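Local structure of EmrA (Aquifex aeolicus, 4TKO) at residues Glu6-Ala17 with Arg337-Arg348; Leu267-Tyr277 with Phe288-Ser296. The protein serves as the periplasmic adaptor of a major facilitator superfamily multidrug efflux pump and probably helps to move xenobiotics out of the cell. One frame throughout, in Å; residues are numbered along the deposited sequence.

Two contacts in one small beta domain illustrate how strands from near both ends of a chain and a local hairpin can share a sheet. Interaction 1 pairs strands from near the two termini, 320 residues apart at their closest ends; interaction 2 is a local hairpin. Their centres lie 10 Å apart, and strands 342-347 and 275-280 are neighbours, joined by backbone hydrogen bonds that include Tyr277 N to Glu345 O. Both are partly buried, with apolar side chains on the buried face: Val344 and Ile346 in interaction 1, Ala276 and Val292 in interaction 2; Ile346 CG2 meets Val292 CG2 between the two contacts. Outside, interaction 1 lays charged chains against Tyr7 and Ile9, whereas interaction 2 sets Lys275 beside Glu289.

Interaction 1: residues Glu6-Ala17 with Arg337-Arg348; sequences EYAITNAVFVKA and RVGMGGEVEIRR
Backbone hydrogen bonds pair Ala8 with Ile346 and Thr10 with Val344 in both directions, and the antiparallel strands run at 160°. Arg348 N extends the pairing to Glu6 O (2.9 Å). Beyond a break at Asn11-Ala12, where Thr10 OG1 accepts from Ala12 N in an ST turn, bonding resumes: Val15 N gives to Met340 O, and Val15 O receives Gly339 N (2.8 Å).

Apolar contacts gather on the inner side. Val13 CG1 meets Val344 CG2 at 3.8 Å, while Val15 and Met340 lie side by side, CG2 of the valine 3.6 Å from CB of the methionine. Near the strand end, the Arg348 guanidinium lays one face over Ala8 N and bonds weakly to Ile5 O and Lys266 O.

On the outer face, the Tyr7 ring (chi1 -73°) leans toward the opposing strand, with Glu345 OE1 over one face and Arg347 CD over the other, both toward the rim. Ile9 CD1 touches the carboxylates of Glu343 and Glu345, 3.7 Å from Glu343 OE2; a magnesium ion lies about 4 Å from the Glu343 side chain.

Such antiparallel pairing of chain-terminal strands, which here closes a curled sheet, is consistent with the beta-barrel domain of membrane fusion proteins.

Interaction 2: residues Leu267-Tyr277 with Phe288-Ser296; sequences LKGVKVGNKAY and FEGVVEEIS
Ala276 and Gly290 form a hydrogen-bonded pair in an antiparallel beta hairpin, strands 275-280 and 288-295, within the family's AaeA-like beta-barrel region. Gly290 N gives to Ala276 O at 2.9 Å. Farther along, Val292 uses both backbone polar atoms: its N gives to Asn274 O and its O takes Gly273 N.

Side chains fill in around this backbone. Val272 lays CG1 3.4 Å from Val292 O and turns CG2 toward Glu293 O and the CA of Glu294. Val292 CG2 packs against Asn274 CB at 3.9 Å, and Val291 CG1 lies close to the carbonyl oxygens of Gly273 and Asn274. On the face carrying Lys275, Tyr277 and Glu289, the tyrosine ring and the glutamate run alongside each other, pointing the same way with their planes 59° apart. With chi1 at 178° the glutamate chain stays extended, which carries its CG to 3.8 Å from Tyr277 CE1. Lys275 forms a salt bridge with Glu289, though Lys275 NZ and Glu289 OE2 are modelled too close for their positions to be trusted.

A second shell sets these groups in place. The type II turn from Lys271 to Asn274 is closed by Asn274 N giving to Lys271 O, and it presents Gly273 N to the opposing strand; glycine suits this turn's positive phi. Asn274 ND2 is bonded to Arg347 O and Thr349 OG1, tying the turn to the C-terminal strand. At the far end, Glu293 and Glu294 both face Lys325, a classic beta bulge in the pairing with strand 321-330. Beyond the bulge, Ile295 crosses Val270 at a slant, with Ile295 CD1 4.2 Å from Val270 CG1.

Interaction 1: residues Glu6-Ala17 with Arg337-Arg348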
loop_
_atom_site.group_PDB
_atom_site.type_symbol
_atom_site.label_atom_id
_atom_site.label_comp_id
_atom_site.label_asym_id
_atom_site.label_seq_id
_atom_site.Cartn_x
_atom_site.Cartn_y
_atom_site.Cartn_z
ATOM N N GLU A 6 -6.620 -70.372 -6.537
ATOM C CA GLU A 6 -7.289 -69.195 -7.075
ATOM C C GLU A 6 -6.539 -67.947 -6.616
ATOM O O GLU A 6 -6.647 -66.895 -7.234
ATOM C CB GLU A 6 -8.758 -69.117 -6.628
ATOM C CG GLU A 6 -9.681 -70.215 -7.151
ATOM C CD GLU A 6 -9.886 -71.359 -6.158
ATOM O OE1 GLU A 6 -9.071 -71.505 -5.215
ATOM O OE2 GLU A 6 -10.867 -72.117 -6.327
ATOM N N TYR A 7 -5.786 -68.069 -5.523
ATOM C CA TYR A 7 -5.153 -66.904 -4.914
ATOM C C TYR A 7 -3.664 -67.052 -4.615
ATOM O O TYR A 7 -3.238 -67.958 -3.887
ATOM C CB TYR A 7 -5.877 -66.529 -3.612
ATOM C CG TYR A 7 -7.226 -65.904 -3.838
ATOM C CD1 TYR A 7 -7.342 -64.549 -4.118
ATOM C CD2 TYR A 7 -8.387 -66.668 -3.786
ATOM C CE1 TYR A 7 -8.577 -63.967 -4.330
ATOM C CE2 TYR A 7 -9.624 -66.094 -4.000
ATOM C CZ TYR A 7 -9.708 -64.742 -4.270
ATOM O OH TYR A 7 -10.929 -64.160 -4.488
ATOM N N ALA A 8 -2.880 -66.128 -5.169
ATOM C CA ALA A 8 -1.501 -65.949 -4.727
ATOM C C ALA A 8 -1.550 -65.224 -3.403
ATOM O O ALA A 8 -2.131 -64.146 -3.305
ATOM C CB ALA A 8 -0.693 -65.177 -5.738
ATOM N N ILE A 9 -1.000 -65.846 -2.375
ATOM C CA ILE A 9 -0.957 -65.252 -1.059
ATOM C C ILE A 9 0.501 -64.934 -0.711
ATOM O O ILE A 9 1.396 -65.709 -1.022
ATOM C CB ILE A 9 -1.560 -66.193 -0.002
ATOM C CG1 ILE A 9 -1.647 -65.502 1.353
ATOM C CG2 ILE A 9 -0.698 -67.426 0.148
ATOM C CD1 ILE A 9 -2.500 -66.252 2.353
ATOM N N THR A 10 0.736 -63.793 -0.079
ATOM C CA THR A 10 2.072 -63.438 0.387
ATOM C C THR A 10 2.017 -62.550 1.624
ATOM O O THR A 10 1.026 -61.860 1.860
ATOM C CB THR A 10 2.886 -62.716 -0.697
ATOM O OG1 THR A 10 4.024 -62.099 -0.085
ATOM C CG2 THR A 10 2.062 -61.642 -1.363
ATOM N N ASN A 11 3.081 -62.577 2.417
ATOM C CA ASN A 11 3.161 -61.743 3.614
ATOM C C ASN A 11 4.247 -60.661 3.471
ATOM O O ASN A 11 4.546 -59.908 4.407
ATOM C CB ASN A 11 3.399 -62.613 4.849
ATOM C CG ASN A 11 4.668 -63.446 4.745
ATOM O OD1 ASN A 11 5.206 -63.659 3.649
ATOM N ND2 ASN A 11 5.152 -63.935 5.892
ATOM N N ALA A 12 4.796 -60.566 2.267
ATOM C CA ALA A 12 5.776 -59.541 1.945
ATOM C C ALA A 12 5.060 -58.313 1.392
ATOM O O ALA A 12 5.064 -58.066 0.167
ATOM C CB ALA A 12 6.809 -60.082 0.937
ATOM N N VAL A 13 4.425 -57.555 2.284
ATOM C CA VAL A 13 3.629 -56.413 1.845
ATOM C C VAL A 13 4.075 -55.111 2.520
ATOM O O VAL A 13 4.234 -55.032 3.745
ATOM C CB VAL A 13 2.091 -56.649 2.090
ATOM C CG1 VAL A 13 1.807 -58.058 2.613
ATOM C CG2 VAL A 13 1.517 -55.614 3.033
ATOM N N PHE A 14 4.288 -54.084 1.707
ATOM C CA PHE A 14 4.691 -52.780 2.243
ATOM C C PHE A 14 3.754 -51.718 1.753
ATOM O O PHE A 14 3.575 -51.567 0.538
ATOM C CB PHE A 14 6.122 -52.431 1.834
ATOM C CG PHE A 14 7.090 -53.535 2.096
ATOM C CD1 PHE A 14 7.230 -54.584 1.188
ATOM C CD2 PHE A 14 7.821 -53.559 3.273
ATOM C CE1 PHE A 14 8.093 -55.616 1.444
ATOM C CE2 PHE A 14 8.686 -54.579 3.528
ATOM C CZ PHE A 14 8.827 -55.611 2.615
ATOM N N VAL A 15 3.149 -50.996 2.692
ATOM C CA VAL A 15 2.390 -49.810 2.327
ATOM C C VAL A 15 3.377 -48.692 1.947
ATOM O O VAL A 15 4.259 -48.289 2.728
ATOM C CB VAL A 15 1.443 -49.373 3.477
ATOM C CG1 VAL A 15 0.728 -48.104 3.137
ATOM C CG2 VAL A 15 0.426 -50.458 3.760
ATOM N N LYS A 16 3.235 -48.189 0.725
ATOM C CA LYS A 16 4.136 -47.152 0.232
ATOM C C LYS A 16 3.379 -45.923 -0.260
ATOM O O LYS A 16 2.165 -45.961 -0.455
ATOM C CB LYS A 16 5.023 -47.704 -0.886
ATOM C CG LYS A 16 5.832 -48.925 -0.476
ATOM C CD LYS A 16 7.100 -49.068 -1.304
ATOM C CE LYS A 16 8.088 -47.951 -1.000
ATOM N NZ LYS A 16 9.352 -48.107 -1.771
ATOM N N ALA A 17 4.111 -44.830 -0.457
ATOM C CA ALA A 17 3.520 -43.574 -0.902
ATOM C C ALA A 17 4.262 -43.015 -2.111
ATOM O O ALA A 17 5.456 -42.725 -2.038
ATOM C CB ALA A 17 3.515 -42.560 0.234
ATOM N N ARG A 337 -0.462 -45.849 6.957
ATOM C CA ARG A 337 0.862 -45.282 7.273
ATOM C C ARG A 337 1.948 -45.960 6.403
ATOM O O ARG A 337 1.897 -47.172 6.185
ATOM C CB ARG A 337 1.206 -45.486 8.756
ATOM C CG ARG A 337 0.651 -44.481 9.785
ATOM C CD ARG A 337 -0.693 -43.967 9.376
ATOM N NE ARG A 337 -1.337 -43.192 10.432
ATOM C CZ ARG A 337 -2.512 -42.580 10.293
ATOM N NH1 ARG A 337 -3.168 -42.650 9.143
ATOM N NH2 ARG A 337 -3.028 -41.895 11.306
ATOM N N VAL A 338 2.929 -45.210 5.907
ATOM C CA VAL A 338 4.025 -45.837 5.153
ATOM C C VAL A 338 4.727 -46.885 6.007
ATOM O O VAL A 338 5.060 -46.612 7.151
ATOM C CB VAL A 338 5.101 -44.818 4.680
ATOM C CG1 VAL A 338 6.344 -45.551 4.254
ATOM C CG2 VAL A 338 4.592 -43.958 3.536
ATOM N N GLY A 339 4.935 -48.082 5.465
ATOM C CA GLY A 339 5.681 -49.092 6.184
ATOM C C GLY A 339 4.865 -50.225 6.778
ATOM O O GLY A 339 5.410 -51.235 7.261
ATOM N N MET A 340 3.547 -50.066 6.753
ATOM C CA MET A 340 2.660 -51.078 7.308
ATOM C C MET A 340 2.756 -52.387 6.532
ATOM O O MET A 340 2.835 -52.390 5.303
ATOM C CB MET A 340 1.214 -50.576 7.314
ATOM C CG MET A 340 0.857 -49.725 8.521
ATOM S SD MET A 340 -0.874 -49.222 8.531
ATOM C CE MET A 340 -1.196 -49.082 6.775
ATOM N N GLY A 341 2.743 -53.497 7.261
ATOM C CA GLY A 341 2.741 -54.815 6.658
ATOM C C GLY A 341 1.455 -55.581 6.927
ATOM O O GLY A 341 0.494 -55.058 7.493
ATOM N N GLY A 342 1.444 -56.839 6.524
ATOM C CA GLY A 342 0.266 -57.668 6.648
ATOM C C GLY A 342 0.298 -58.801 5.648
ATOM O O GLY A 342 1.347 -59.367 5.389
ATOM N N GLU A 343 -0.853 -59.109 5.068
ATOM C CA GLU A 343 -1.003 -60.289 4.231
ATOM C C GLU A 343 -1.797 -59.890 3.025
ATOM O O GLU A 343 -2.694 -59.049 3.142
ATOM C CB GLU A 343 -1.699 -61.399 5.001
ATOM C CG GLU A 343 -1.643 -62.760 4.358
ATOM C CD GLU A 343 -2.039 -63.861 5.335
ATOM O OE1 GLU A 343 -1.146 -64.333 6.076
ATOM O OE2 GLU A 343 -3.237 -64.242 5.368
ATOM N N VAL A 344 -1.472 -60.468 1.870
ATOM C CA VAL A 344 -2.133 -60.074 0.634
ATOM C C VAL A 344 -2.482 -61.255 -0.234
ATOM O O VAL A 344 -1.685 -62.169 -0.375
ATOM C CB VAL A 344 -1.276 -59.099 -0.185
ATOM C CG1 VAL A 344 -1.769 -59.013 -1.626
ATOM C CG2 VAL A 344 -1.334 -57.741 0.427
ATOM N N GLU A 345 -3.685 -61.233 -0.806
ATOM C CA GLU A 345 -4.131 -62.303 -1.689
ATOM C C GLU A 345 -4.450 -61.733 -3.052
ATOM O O GLU A 345 -5.266 -60.815 -3.168
ATOM C CB GLU A 345 -5.349 -63.024 -1.110
ATOM C CG GLU A 345 -5.046 -63.763 0.198
ATOM C CD GLU A 345 -6.210 -64.616 0.687
ATOM O OE1 GLU A 345 -7.231 -64.675 -0.023
ATOM O OE2 GLU A 345 -6.102 -65.228 1.777
ATOM N N ILE A 346 -3.807 -62.249 -4.094
ATOM C CA ILE A 346 -4.123 -61.773 -5.440
ATOM C C ILE A 346 -4.823 -62.858 -6.251
ATOM O O ILE A 346 -4.489 -64.039 -6.164
ATOM C CB ILE A 346 -2.877 -61.303 -6.191
ATOM C CG1 ILE A 346 -2.011 -60.425 -5.292
ATOM C CG2 ILE A 346 -3.273 -60.512 -7.407
ATOM C CD1 ILE A 346 -0.763 -59.896 -5.983
ATOM N N ARG A 347 -5.761 -62.440 -7.059
ATOM C CA ARG A 347 -6.541 -63.345 -7.852
ATOM C C ARG A 347 -5.866 -63.774 -9.141
ATOM O O ARG A 347 -5.550 -62.979 -9.988
ATOM C CB ARG A 347 -7.879 -62.703 -8.143
ATOM C CG ARG A 347 -8.800 -63.522 -9.003
ATOM C CD ARG A 347 -9.072 -64.890 -8.423
ATOM N NE ARG A 347 -10.493 -65.133 -8.322
ATOM C CZ ARG A 347 -11.112 -66.194 -8.798
ATOM N NH1 ARG A 347 -10.435 -67.134 -9.412
ATOM N NH2 ARG A 347 -12.414 -66.303 -8.648
ATOM N N ARG A 348 -5.651 -65.080 -9.274
ATOM C CA ARG A 348 -5.126 -65.649 -10.509
ATOM C C ARG A 348 -6.204 -65.735 -11.594
ATOM O O ARG A 348 -7.389 -65.568 -11.320
ATOM C CB ARG A 348 -4.537 -67.029 -10.246
ATOM C CG ARG A 348 -3.282 -67.006 -9.413
ATOM C CD ARG A 348 -2.612 -68.360 -9.455
ATOM N NE ARG A 348 -1.340 -68.383 -8.747
ATOM C CZ ARG A 348 -1.193 -68.843 -7.507
ATOM N NH1 ARG A 348 -2.250 -69.313 -6.853
ATOM N NH2 ARG A 348 0.004 -68.834 -6.926
#

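Interaction 2: residues Leu267-Tyr277 with Phe288-Ser296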
loop_
_atom_site.group_PDB
_atom_site.type_symbol
_atom_site.label_atom_id
_atom_site.label_comp_id
_atom_site.label_asym_id
_atom_site.label_seq_id
_atom_site.Cartn_x
_atom_site.Cartn_y
_atom_site.Cartn_z
ATOM N N LEU A 267 3.594 -66.602 -9.211
ATOM C CA LEU A 267 3.125 -65.492 -10.022
ATOM C C LEU A 267 2.341 -65.988 -11.230
ATOM O O LEU A 267 1.913 -65.194 -12.071
ATOM C CB LEU A 267 4.304 -64.630 -10.470
ATOM C CG LEU A 267 3.938 -63.269 -11.073
ATOM C CD1 LEU A 267 4.730 -62.178 -10.386
ATOM C CD2 LEU A 267 4.173 -63.239 -12.585
ATOM N N LYS A 268 2.142 -67.302 -11.290
ATOM C CA LYS A 268 1.618 -67.983 -12.476
ATOM C C LYS A 268 0.501 -67.219 -13.199
ATOM O O LYS A 268 0.694 -66.743 -14.320
ATOM C CB LYS A 268 1.118 -69.387 -12.100
ATOM C CG LYS A 268 1.672 -69.918 -10.772
ATOM C CD LYS A 268 1.489 -71.434 -10.646
ATOM C CE LYS A 268 1.759 -71.929 -9.221
ATOM N NZ LYS A 268 0.517 -71.944 -8.398
ATOM N N GLY A 269 -0.655 -67.087 -12.561
ATOM C CA GLY A 269 -1.813 -66.531 -13.242
ATOM C C GLY A 269 -2.124 -65.082 -12.922
ATOM O O GLY A 269 -3.241 -64.612 -13.166
ATOM N N VAL A 270 -1.132 -64.378 -12.378
ATOM C CA VAL A 270 -1.298 -62.998 -11.937
ATOM C C VAL A 270 -1.090 -61.995 -13.076
ATOM O O VAL A 270 -0.228 -62.173 -13.930
ATOM C CB VAL A 270 -0.326 -62.673 -10.806
ATOM C CG1 VAL A 270 -0.415 -61.204 -10.439
ATOM C CG2 VAL A 270 -0.607 -63.541 -9.596
ATOM N N LYS A 271 -1.862 -60.920 -13.070
ATOM C CA LYS A 271 -1.852 -60.024 -14.209
ATOM C C LYS A 271 -2.474 -58.658 -13.889
ATOM O O LYS A 271 -3.373 -58.548 -13.057
ATOM C CB LYS A 271 -2.577 -60.704 -15.369
ATOM C CG LYS A 271 -2.871 -59.816 -16.562
ATOM C CD LYS A 271 -4.381 -59.648 -16.752
ATOM C CE LYS A 271 -5.104 -60.991 -16.816
ATOM N NZ LYS A 271 -6.580 -60.793 -16.790
ATOM N N VAL A 272 -1.972 -57.613 -14.538
ATOM C CA VAL A 272 -2.526 -56.285 -14.336
ATOM C C VAL A 272 -4.032 -56.323 -14.519
ATOM O O VAL A 272 -4.541 -56.894 -15.482
ATOM C CB VAL A 272 -1.923 -55.245 -15.304
ATOM C CG1 VAL A 272 -2.721 -53.962 -15.252
ATOM C CG2 VAL A 272 -0.463 -54.984 -14.965
ATOM N N GLY A 273 -4.740 -55.731 -13.571
ATOM C CA GLY A 273 -6.187 -55.678 -13.619
ATOM C C GLY A 273 -6.834 -56.574 -12.584
ATOM O O GLY A 273 -8.015 -56.409 -12.252
ATOM N N ASN A 274 -6.059 -57.516 -12.058
ATOM C CA ASN A 274 -6.626 -58.520 -11.177
ATOM C C ASN A 274 -6.946 -57.977 -9.803
ATOM O O ASN A 274 -6.236 -57.128 -9.284
ATOM C CB ASN A 274 -5.688 -59.721 -11.060
ATOM C CG ASN A 274 -5.743 -60.615 -12.284
ATOM O OD1 ASN A 274 -6.044 -60.159 -13.390
ATOM N ND2 ASN A 274 -5.471 -61.894 -12.089
ATOM N N LYS A 275 -8.040 -58.469 -9.229
ATOM C CA LYS A 275 -8.440 -58.108 -7.871
ATOM C C LYS A 275 -7.336 -58.445 -6.901
ATOM O O LYS A 275 -6.482 -59.276 -7.193
ATOM C CB LYS A 275 -9.725 -58.835 -7.456
ATOM C CG LYS A 275 -11.007 -58.062 -7.731
ATOM C CD LYS A 275 -11.039 -56.798 -6.895
ATOM C CE LYS A 275 -12.452 -56.339 -6.614
ATOM N NZ LYS A 275 -12.415 -55.171 -5.688
ATOM N N ALA A 276 -7.359 -57.803 -5.744
ATOM C CA ALA A 276 -6.416 -58.122 -4.694
ATOM C C ALA A 276 -7.005 -57.685 -3.376
ATOM O O ALA A 276 -7.873 -56.807 -3.339
ATOM C CB ALA A 276 -5.085 -57.449 -4.940
ATOM N N TYR A 277 -6.511 -58.283 -2.298
ATOM C CA TYR A 277 -7.114 -58.137 -0.982
ATOM C C TYR A 277 -6.052 -58.031 0.102
ATOM O O TYR A 277 -5.198 -58.904 0.242
ATOM C CB TYR A 277 -8.058 -59.312 -0.726
ATOM C CG TYR A 277 -9.159 -59.360 -1.772
ATOM C CD1 TYR A 277 -10.251 -58.510 -1.688
ATOM C CD2 TYR A 277 -9.082 -60.214 -2.872
ATOM C CE1 TYR A 277 -11.246 -58.522 -2.647
ATOM C CE2 TYR A 277 -10.080 -60.231 -3.838
ATOM C CZ TYR A 277 -11.159 -59.382 -3.714
ATOM O OH TYR A 277 -12.158 -59.387 -4.655
ATOM N N PHE A 288 -8.786 -53.965 3.136
ATOM C CA PHE A 288 -8.495 -53.146 1.976
ATOM C C PHE A 288 -8.565 -53.992 0.725
ATOM O O PHE A 288 -8.405 -55.205 0.772
ATOM C CB PHE A 288 -7.140 -52.486 2.116
ATOM C CG PHE A 288 -7.099 -51.474 3.198
ATOM C CD1 PHE A 288 -7.414 -50.151 2.932
ATOM C CD2 PHE A 288 -6.789 -51.846 4.498
ATOM C CE1 PHE A 288 -7.386 -49.201 3.946
ATOM C CE2 PHE A 288 -6.774 -50.903 5.517
ATOM C CZ PHE A 288 -7.074 -49.580 5.236
ATOM N N GLU A 289 -8.783 -53.338 -0.402
ATOM C CA GLU A 289 -9.169 -54.027 -1.614
ATOM C C GLU A 289 -8.608 -53.265 -2.804
ATOM O O GLU A 289 -8.595 -52.031 -2.812
ATOM C CB GLU A 289 -10.694 -54.129 -1.666
ATOM C CG GLU A 289 -11.301 -54.776 -2.890
ATOM C CD GLU A 289 -12.813 -54.957 -2.733
ATOM O OE1 GLU A 289 -13.258 -55.270 -1.600
ATOM O OE2 GLU A 289 -13.551 -54.771 -3.730
ATOM N N GLY A 290 -8.118 -53.984 -3.807
ATOM C CA GLY A 290 -7.584 -53.300 -4.969
ATOM C C GLY A 290 -7.336 -54.172 -6.173
ATOM O O GLY A 290 -7.666 -55.364 -6.180
ATOM N N VAL A 291 -6.750 -53.557 -7.193
ATOM C CA VAL A 291 -6.323 -54.264 -8.396
ATOM C C VAL A 291 -4.829 -54.124 -8.635
ATOM O O VAL A 291 -4.189 -53.184 -8.157
ATOM C CB VAL A 291 -7.027 -53.750 -9.664
ATOM C CG1 VAL A 291 -8.407 -54.347 -9.786
ATOM C CG2 VAL A 291 -7.047 -52.229 -9.656
ATOM N N VAL A 292 -4.294 -55.044 -9.422
ATOM C CA VAL A 292 -2.901 -55.022 -9.781
ATOM C C VAL A 292 -2.640 -53.925 -10.799
ATOM O O VAL A 292 -3.151 -53.974 -11.916
ATOM C CB VAL A 292 -2.478 -56.372 -10.323
ATOM C CG1 VAL A 292 -0.972 -56.428 -10.475
ATOM C CG2 VAL A 292 -2.963 -57.446 -9.369
ATOM N N GLU A 293 -1.847 -52.931 -10.402
ATOM C CA GLU A 293 -1.578 -51.772 -11.246
ATOM C C GLU A 293 -0.414 -52.053 -12.195
ATOM O O GLU A 293 -0.483 -51.707 -13.373
ATOM C CB GLU A 293 -1.296 -50.532 -10.381
ATOM C CG GLU A 293 -1.232 -49.205 -11.147
ATOM C CD GLU A 293 -1.255 -47.976 -10.237
ATOM O OE1 GLU A 293 -1.156 -48.121 -9.000
ATOM O OE2 GLU A 293 -1.378 -46.851 -10.765
ATOM N N GLU A 294 0.648 -52.686 -11.693
ATOM C CA GLU A 294 1.772 -53.035 -12.556
ATOM C C GLU A 294 2.715 -54.076 -11.954
ATOM O O GLU A 294 2.751 -54.279 -10.743
ATOM C CB GLU A 294 2.565 -51.782 -12.930
ATOM C CG GLU A 294 3.601 -51.344 -11.911
ATOM C CD GLU A 294 4.499 -50.239 -12.457
ATOM O OE1 GLU A 294 4.887 -49.337 -11.680
ATOM O OE2 GLU A 294 4.814 -50.275 -13.670
ATOM N N ILE A 295 3.456 -54.753 -12.827
ATOM C CA ILE A 295 4.440 -55.749 -12.409
ATOM C C ILE A 295 5.783 -55.485 -13.054
ATOM O O ILE A 295 5.882 -55.443 -14.281
ATOM C CB ILE A 295 4.035 -57.167 -12.782
ATOM C CG1 ILE A 295 2.574 -57.424 -12.421
ATOM C CG2 ILE A 295 4.967 -58.153 -12.099
ATOM C CD1 ILE A 295 2.123 -58.818 -12.754
ATOM N N SER A 296 6.814 -55.323 -12.231
ATOM C CA SER A 296 8.142 -55.012 -12.742
ATOM C C SER A 296 8.833 -56.261 -13.280
ATOM O O SER A 296 8.769 -57.325 -12.665
ATOM C CB SER A 296 8.995 -54.377 -11.648
ATOM O OG SER A 296 9.132 -55.270 -10.558
#